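Local coordinates for protein hypothetic aldehyde deformylating oxygenase (Sulfolobus tokodaii, PDB 5V4T) that binds iron(III) inside a ferritin-like helical bundle and probably acts as an oxidoreductase with aldehyde deformylating oxygenase activity, at residues R105-M108 / I109-V113; E168-P171 / L172-I176. All coordinates share one frame; numbering follows the deposited sequence.

Interaction 1 of 2, residues R105-M108 / I109-V113. With FE (Fe (III) ion), chain C.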
ATOM      1  N   ARG A 105      -0.676  11.789   0.715  1.00 12.83           N
ATOM      2  CA  ARG A 105      -0.428  10.745   1.696  1.00 14.06           C
ATOM      3  C   ARG A 105      -0.769   9.371   1.158  1.00 15.38           C
ATOM      4  O   ARG A 105       0.021   8.411   1.339  1.00 14.67           O
ATOM      5  CB  ARG A 105      -1.195  10.967   3.004  1.00 14.49           C
ATOM      6  CG  ARG A 105      -1.006   9.841   4.014  1.00 15.72           C
ATOM      7  CD  ARG A 105      -1.838  10.004   5.266  1.00 16.59           C
ATOM      8  NE  ARG A 105      -1.402  11.161   6.025  1.00 16.99           N
ATOM      9  CZ  ARG A 105      -0.527  11.177   7.031  1.00 17.55           C
ATOM     10  NH1 ARG A 105       0.079  10.107   7.432  1.00 18.87           N
ATOM     11  NH2 ARG A 105      -0.214  12.370   7.605  1.00 19.68           N
ATOM     12  N   PHE A 106      -1.911   9.289   0.470  1.00 13.23           N
ATOM     13  CA  PHE A 106      -2.387   7.970   0.018  1.00 13.36           C
ATOM     14  C   PHE A 106      -1.914   7.696  -1.393  1.00 12.78           C
ATOM     15  O   PHE A 106      -1.022   6.802  -1.592  1.00 13.98           O
ATOM     16  CB  PHE A 106      -3.907   7.841   0.093  1.00 13.45           C
ATOM     17  CG  PHE A 106      -4.345   6.425  -0.124  1.00 14.90           C
ATOM     18  CD1 PHE A 106      -4.121   5.448   0.848  1.00 16.09           C
ATOM     19  CD2 PHE A 106      -4.960   6.063  -1.300  1.00 15.97           C
ATOM     20  CE1 PHE A 106      -4.456   4.131   0.617  1.00 16.95           C
ATOM     21  CE2 PHE A 106      -5.320   4.736  -1.521  1.00 17.08           C
ATOM     22  CZ  PHE A 106      -5.058   3.774  -0.565  1.00 17.09           C
ATOM     23  N   HIS A 107      -2.358   8.439  -2.403  1.00 12.04           N
ATOM     24  CA  HIS A 107      -1.977   8.033  -3.737  1.00 12.59           C
ATOM     25  C   HIS A 107      -0.471   8.046  -3.962  1.00 13.66           C
ATOM     26  O   HIS A 107       0.087   7.163  -4.613  1.00 13.94           O
ATOM     27  CB  HIS A 107      -2.719   8.825  -4.781  1.00 11.89           C
ATOM     28  CG  HIS A 107      -4.210   8.726  -4.646  1.00 13.18           C
ATOM     29  ND1 HIS A 107      -4.934   9.314  -3.626  1.00 15.98           N
ATOM     30  CD2 HIS A 107      -5.108   8.030  -5.377  1.00 14.51           C
ATOM     31  CE1 HIS A 107      -6.212   9.023  -3.759  1.00 14.61           C
ATOM     32  NE2 HIS A 107      -6.347   8.253  -4.827  1.00 14.04           N
ATOM     33  N   MET A 108       0.192   9.143  -3.589  1.00 12.61           N
ATOM     34  CA  MET A 108       1.625   9.235  -3.879  1.00 13.60           C
ATOM     35  C   MET A 108       2.473   8.386  -2.953  1.00 14.99           C
ATOM     36  O   MET A 108       3.242   7.600  -3.444  1.00 15.81           O
ATOM     37  CB  MET A 108       2.126  10.710  -3.804  1.00 14.11           C
ATOM     38  CG  MET A 108       1.455  11.636  -4.806  1.00 17.12           C
ATOM     39  SD  MET A 108       1.705  11.245  -6.551  1.00 17.80           S
ATOM     40  CE  MET A 108       0.111  10.509  -6.985  1.00 18.53           C
ATOM     41  N   ILE A 109       2.345   8.558  -1.647  1.00 13.78           N
ATOM     42  CA  ILE A 109       3.244   7.893  -0.723  1.00 13.87           C
ATOM     43  C   ILE A 109       2.806   6.425  -0.513  1.00 14.45           C
ATOM     44  O   ILE A 109       3.602   5.514  -0.479  1.00 14.82           O
ATOM     45  CB  ILE A 109       3.360   8.679   0.606  1.00 13.34           C
ATOM     46  CG1 ILE A 109       4.218   9.940   0.451  1.00 13.94           C
ATOM     47  CG2 ILE A 109       3.820   7.818   1.766  1.00 14.36           C
ATOM     48  CD1 ILE A 109       5.711   9.681   0.285  1.00 16.08           C
ATOM     49  N   THR A 110       1.535   6.230  -0.263  1.00 14.03           N
ATOM     50  CA  THR A 110       1.083   4.880   0.129  1.00 15.34           C
ATOM     51  C   THR A 110       1.005   4.000  -1.079  1.00 16.17           C
ATOM     52  O   THR A 110       1.590   2.911  -1.081  1.00 17.47           O
ATOM     53  CB  THR A 110      -0.252   4.903   0.892  1.00 16.08           C
ATOM     54  OG1 THR A 110      -0.126   5.775   2.027  1.00 15.58           O
ATOM     55  CG2 THR A 110      -0.654   3.542   1.374  1.00 15.25           C
ATOM     56  N   GLU A 111       0.290   4.430  -2.110  1.00 15.01           N
ATOM     57  CA  GLU A 111       0.198   3.660  -3.337  1.00 15.19           C
ATOM     58  C   GLU A 111       1.444   3.764  -4.186  1.00 16.93           C
ATOM     59  O   GLU A 111       1.885   2.761  -4.738  1.00 21.02           O
ATOM     60  CB  GLU A 111      -1.056   4.044  -4.122  1.00 17.82           C
ATOM     61  CG  GLU A 111      -2.347   3.876  -3.318  1.00 19.72           C
ATOM     62  CD  GLU A 111      -3.612   4.243  -4.105  1.00 22.17           C
ATOM     63  OE1 GLU A 111      -3.668   5.355  -4.647  1.00 25.13           O
ATOM     64  OE2 GLU A 111      -4.597   3.446  -4.183  1.00 23.22           O
ATOM     65  N   GLY A 112       2.032   4.942  -4.332  1.00 13.80           N
ATOM     66  CA  GLY A 112       3.075   5.162  -5.311  1.00 14.21           C
ATOM     67  C   GLY A 112       4.474   4.926  -4.811  1.00 14.78           C
ATOM     68  O   GLY A 112       5.391   4.893  -5.627  1.00 17.87           O
ATOM     69  N   VAL A 113       4.647   4.756  -3.507  1.00 14.47           N
ATOM     70  CA  VAL A 113       5.978   4.392  -2.967  1.00 14.00           C
ATOM     71  C   VAL A 113       5.900   3.086  -2.162  1.00 14.53           C
ATOM     72  O   VAL A 113       6.487   2.071  -2.604  1.00 15.70           O
ATOM     73  CB  VAL A 113       6.533   5.520  -2.109  1.00 15.95           C
ATOM     74  CG1 VAL A 113       7.878   5.052  -1.572  1.00 16.19           C
ATOM     75  CG2 VAL A 113       6.710   6.761  -2.938  1.00 14.46           C
TER
HETATM   76 FE    FE C 301      -4.870   1.552  -4.455  0.60 12.99          FE
HETATM   77  O   HOH W   1      -4.113   0.917  -2.636  1.00 27.77           O

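Interaction 2 of 2, residues E168-P171 / L172-I176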
ATOM      1  N   GLU A 168       7.625  15.560   3.072  1.00 16.91           N
ATOM      2  CA  GLU A 168       7.409  15.487   4.510  1.00 19.25           C
ATOM      3  C   GLU A 168       7.048  14.133   4.990  1.00 18.39           C
ATOM      4  O   GLU A 168       7.457  13.727   6.058  1.00 18.29           O
ATOM      5  CB  GLU A 168       6.343  16.522   4.939  1.00 23.29           C
ATOM      6  CG  GLU A 168       6.914  17.919   4.728  1.00 31.35           C
ATOM      7  CD  GLU A 168       5.904  19.026   4.934  1.00 38.28           C
ATOM      8  OE1 GLU A 168       4.734  18.698   5.277  1.00 43.47           O
ATOM      9  OE2 GLU A 168       6.307  20.200   4.682  1.00 44.29           O
ATOM     10  N   LEU A 169       6.334  13.381   4.149  1.00 17.10           N
ATOM     11  CA  LEU A 169       5.799  12.107   4.546  1.00 16.00           C
ATOM     12  C   LEU A 169       6.692  10.930   4.144  1.00 15.00           C
ATOM     13  O   LEU A 169       6.600   9.867   4.742  1.00 16.28           O
ATOM     14  CB  LEU A 169       4.441  11.908   3.894  1.00 17.81           C
ATOM     15  CG  LEU A 169       3.327  12.823   4.429  1.00 20.38           C
ATOM     16  CD1 LEU A 169       2.211  12.862   3.415  1.00 24.16           C
ATOM     17  CD2 LEU A 169       2.861  12.255   5.736  1.00 23.73           C
ATOM     18  N   PHE A 170       7.616  11.180   3.260  1.00 16.73           N
ATOM     19  CA  PHE A 170       8.489  10.111   2.832  1.00 15.13           C
ATOM     20  C   PHE A 170       9.264   9.451   4.010  1.00 17.20           C
ATOM     21  O   PHE A 170       9.404   8.243   4.019  1.00 17.58           O
ATOM     22  CB  PHE A 170       9.446  10.629   1.762  1.00 17.97           C
ATOM     23  CG  PHE A 170      10.376   9.585   1.219  1.00 16.05           C
ATOM     24  CD1 PHE A 170       9.920   8.653   0.302  1.00 16.53           C
ATOM     25  CD2 PHE A 170      11.714   9.557   1.589  1.00 16.53           C
ATOM     26  CE1 PHE A 170      10.758   7.644  -0.169  1.00 15.91           C
ATOM     27  CE2 PHE A 170      12.549   8.584   1.065  1.00 17.85           C
ATOM     28  CZ  PHE A 170      12.056   7.624   0.226  1.00 16.43           C
ATOM     29  N   PRO A 171       9.758  10.207   4.980  1.00 18.40           N
ATOM     30  CA  PRO A 171      10.534   9.527   6.031  1.00 19.29           C
ATOM     31  C   PRO A 171       9.712   8.524   6.804  1.00 20.04           C
ATOM     32  O   PRO A 171      10.245   7.520   7.225  1.00 20.84           O
ATOM     33  CB  PRO A 171      10.975  10.685   6.955  1.00 20.75           C
ATOM     34  CG  PRO A 171      11.029  11.860   6.042  1.00 20.47           C
ATOM     35  CD  PRO A 171       9.920  11.656   5.034  1.00 19.33           C
ATOM     36  N   LEU A 172       8.411   8.765   6.965  1.00 21.58           N
ATOM     37  CA  LEU A 172       7.541   7.810   7.639  1.00 20.66           C
ATOM     38  C   LEU A 172       7.458   6.526   6.829  1.00 20.34           C
ATOM     39  O   LEU A 172       7.524   5.409   7.364  1.00 19.45           O
ATOM     40  CB  LEU A 172       6.162   8.451   7.874  1.00 21.53           C
ATOM     41  CG  LEU A 172       5.181   7.649   8.690  1.00 21.86           C
ATOM     42  CD1 LEU A 172       5.703   7.463  10.100  1.00 23.96           C
ATOM     43  CD2 LEU A 172       3.846   8.316   8.711  1.00 21.83           C
ATOM     44  N   ALA A 173       7.338   6.664   5.519  1.00 19.53           N
ATOM     45  CA  ALA A 173       7.371   5.516   4.636  1.00 20.32           C
ATOM     46  C   ALA A 173       8.630   4.690   4.797  1.00 19.22           C
ATOM     47  O   ALA A 173       8.565   3.456   4.886  1.00 19.74           O
ATOM     48  CB  ALA A 173       7.196   5.934   3.173  1.00 21.30           C
ATOM     49  N   VAL A 174       9.773   5.366   4.844  1.00 17.71           N
ATOM     50  CA  VAL A 174      11.022   4.672   4.990  1.00 18.49           C
ATOM     51  C   VAL A 174      11.025   3.883   6.319  1.00 18.66           C
ATOM     52  O   VAL A 174      11.491   2.769   6.356  1.00 18.54           O
ATOM     53  CB  VAL A 174      12.236   5.624   4.856  1.00 19.53           C
ATOM     54  CG1 VAL A 174      13.502   4.949   5.359  1.00 20.77           C
ATOM     55  CG2 VAL A 174      12.381   6.077   3.426  1.00 19.48           C
ATOM     56  N   GLN A 175      10.536   4.489   7.380  1.00 18.57           N
ATOM     57  CA  GLN A 175      10.513   3.827   8.716  1.00 20.64           C
ATOM     58  C   GLN A 175       9.664   2.600   8.699  1.00 20.74           C
ATOM     59  O   GLN A 175      10.002   1.600   9.317  1.00 19.55           O
ATOM     60  CB  GLN A 175      10.100   4.790   9.831  1.00 24.05           C
ATOM     61  CG  GLN A 175      11.231   5.769  10.182  1.00 31.12           C
ATOM     62  CD  GLN A 175      12.648   5.108  10.335  1.00 34.04           C
ATOM     63  OE1 GLN A 175      12.866   4.155  11.120  1.00 37.24           O
ATOM     64  NE2 GLN A 175      13.614   5.610   9.551  1.00 34.85           N
ATOM     65  N   ILE A 176       8.544   2.626   7.953  1.00 17.50           N
ATOM     66  CA  ILE A 176       7.736   1.405   7.836  1.00 18.08           C
ATOM     67  C   ILE A 176       8.518   0.231   7.277  1.00 17.71           C
ATOM     68  O   ILE A 176       8.395  -0.874   7.778  1.00 19.67           O
ATOM     69  CB  ILE A 176       6.477   1.683   6.992  1.00 17.35           C
ATOM     70  CG1 ILE A 176       5.533   2.601   7.721  1.00 18.95           C
ATOM     71  CG2 ILE A 176       5.748   0.403   6.642  1.00 20.66           C
ATOM     72  CD1 ILE A 176       4.424   3.204   6.879  1.00 20.11           C
TER
HETATM   73  O   HOH W   2       7.204  11.685   7.854  1.00 31.51           O
HETATM   74  O   HOH W   3      12.853   7.668   8.134  1.00 28.86           O

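Interaction 1 of 2, residues R105-M108 / I109-V113
E111, five residues after F106, runs across one face of the F106 ring on its way to the iron. The metal bond is made by one oxygen: E111 OE2 lies 1.9 Å from the iron, and water 1 takes another position on the same ion. E57, E145 and H148 complete the protein side of the site; one iron is present here, in a four-helix-bundle fold of the ferritin-like diiron family. Aromatic and van der Waals contacts line the E111 side chain. E111 CG sits 4.0 Å from the centroid of the F106 ring, over one face, in a CH-pi contact; beyond it the extended chain brings E111 OE2 to 3.0 Å from F106 CE2, with ring and carboxylate planes 41° apart. H107 runs alongside E111 in the same direction, its CD2 3.1 Å from E111 OE1, with ring and carboxylate planes 84° apart. With an alanine in place of F106, the E111 methylene would probably lose its aromatic cover and a gap would open beside the carboxylate. The backbone bonds belong to a pi-type turn: E111 N reaches F106 O at 2.8 Å, five residues back. T110 OG1, placed beside its own backbone N (chi1 -55°), donates to R105 O at 2.7 Å, tilted off the carbonyl plane, and T110 N adds only weak bonds to R105 O and F106 O. Around this turn of helix 98-128, Q53 of helix 49-67 accepts from H107 NE2, D92 of helix 80-93 salt-bridges R105, and helices 132-155 and 159-179 pack on M108.

Interaction 2 of 2, residues E168-P171 / L172-I176
F170 lays the far end of its ring against V174, one turn ahead on helix 159-179: F170 CE2 and V174 CG2 come within 3.4 Å. The two side chains meet at a slant at a proline kink, where P171 interrupts the helix without ending it. With CG of F170 anti to the backbone N (chi1 -178°), the ring leans forward along the helix to its apolar neighbour, and the methyl that meets it is the V174 branch lying beside its own backbone N. The backbone records the disturbance. P171 N carries no hydrogen and makes no bond to the preceding turn. Just after it, L172 N and A173 N share L169 O as acceptor, both weakly, the A173 bond stretched to 3.4 Å. E168 O and L172 N, which would pair directly in a regular helix, are spanned instead by water 2, which donates to E168 O at 2.7 Å and accepts a weak bond from L172 N. Regular spacing returns with V174 N to F170 O at 3.0 Å. Three helices pack around this stretch: F170 and A173 lie against M198 of helix 191-211, L172 touches S81 of helix 80-93, and A173 and I176 meet L114 of helix 98-128. The segment lies outside the iron site, the A173 and E111 side chains being about 11 Å apart at their nearest atoms. P171 O takes two bonds, one from Q175 N and one from water 3; the Q175 chain bends at chi2 (-46°), and its NE2 donates to the same water at 2.6 Å.

In the fold
From the N terminus, the chain first reaches interaction 1, in the first half of helix 98-128, passes through helix 132-155, and then enters interaction 2 on helix 159-179. Each contact is local to one helix, so neither closes a loop of chain; they follow in series, without nesting or crossing. Their centres lie 11 Å apart, yet the two touch directly. R105 NH2 packs on L169 CD2, while I109 fits against the kinked helix, its CD1 3.8 Å from F170 CA and its CG2 facing A173 CB. Thus helix 98-128, which supplies E111, meets helix 159-179 along a largely apolar seam, joining the iron-bearing core to an outer part of the bundle.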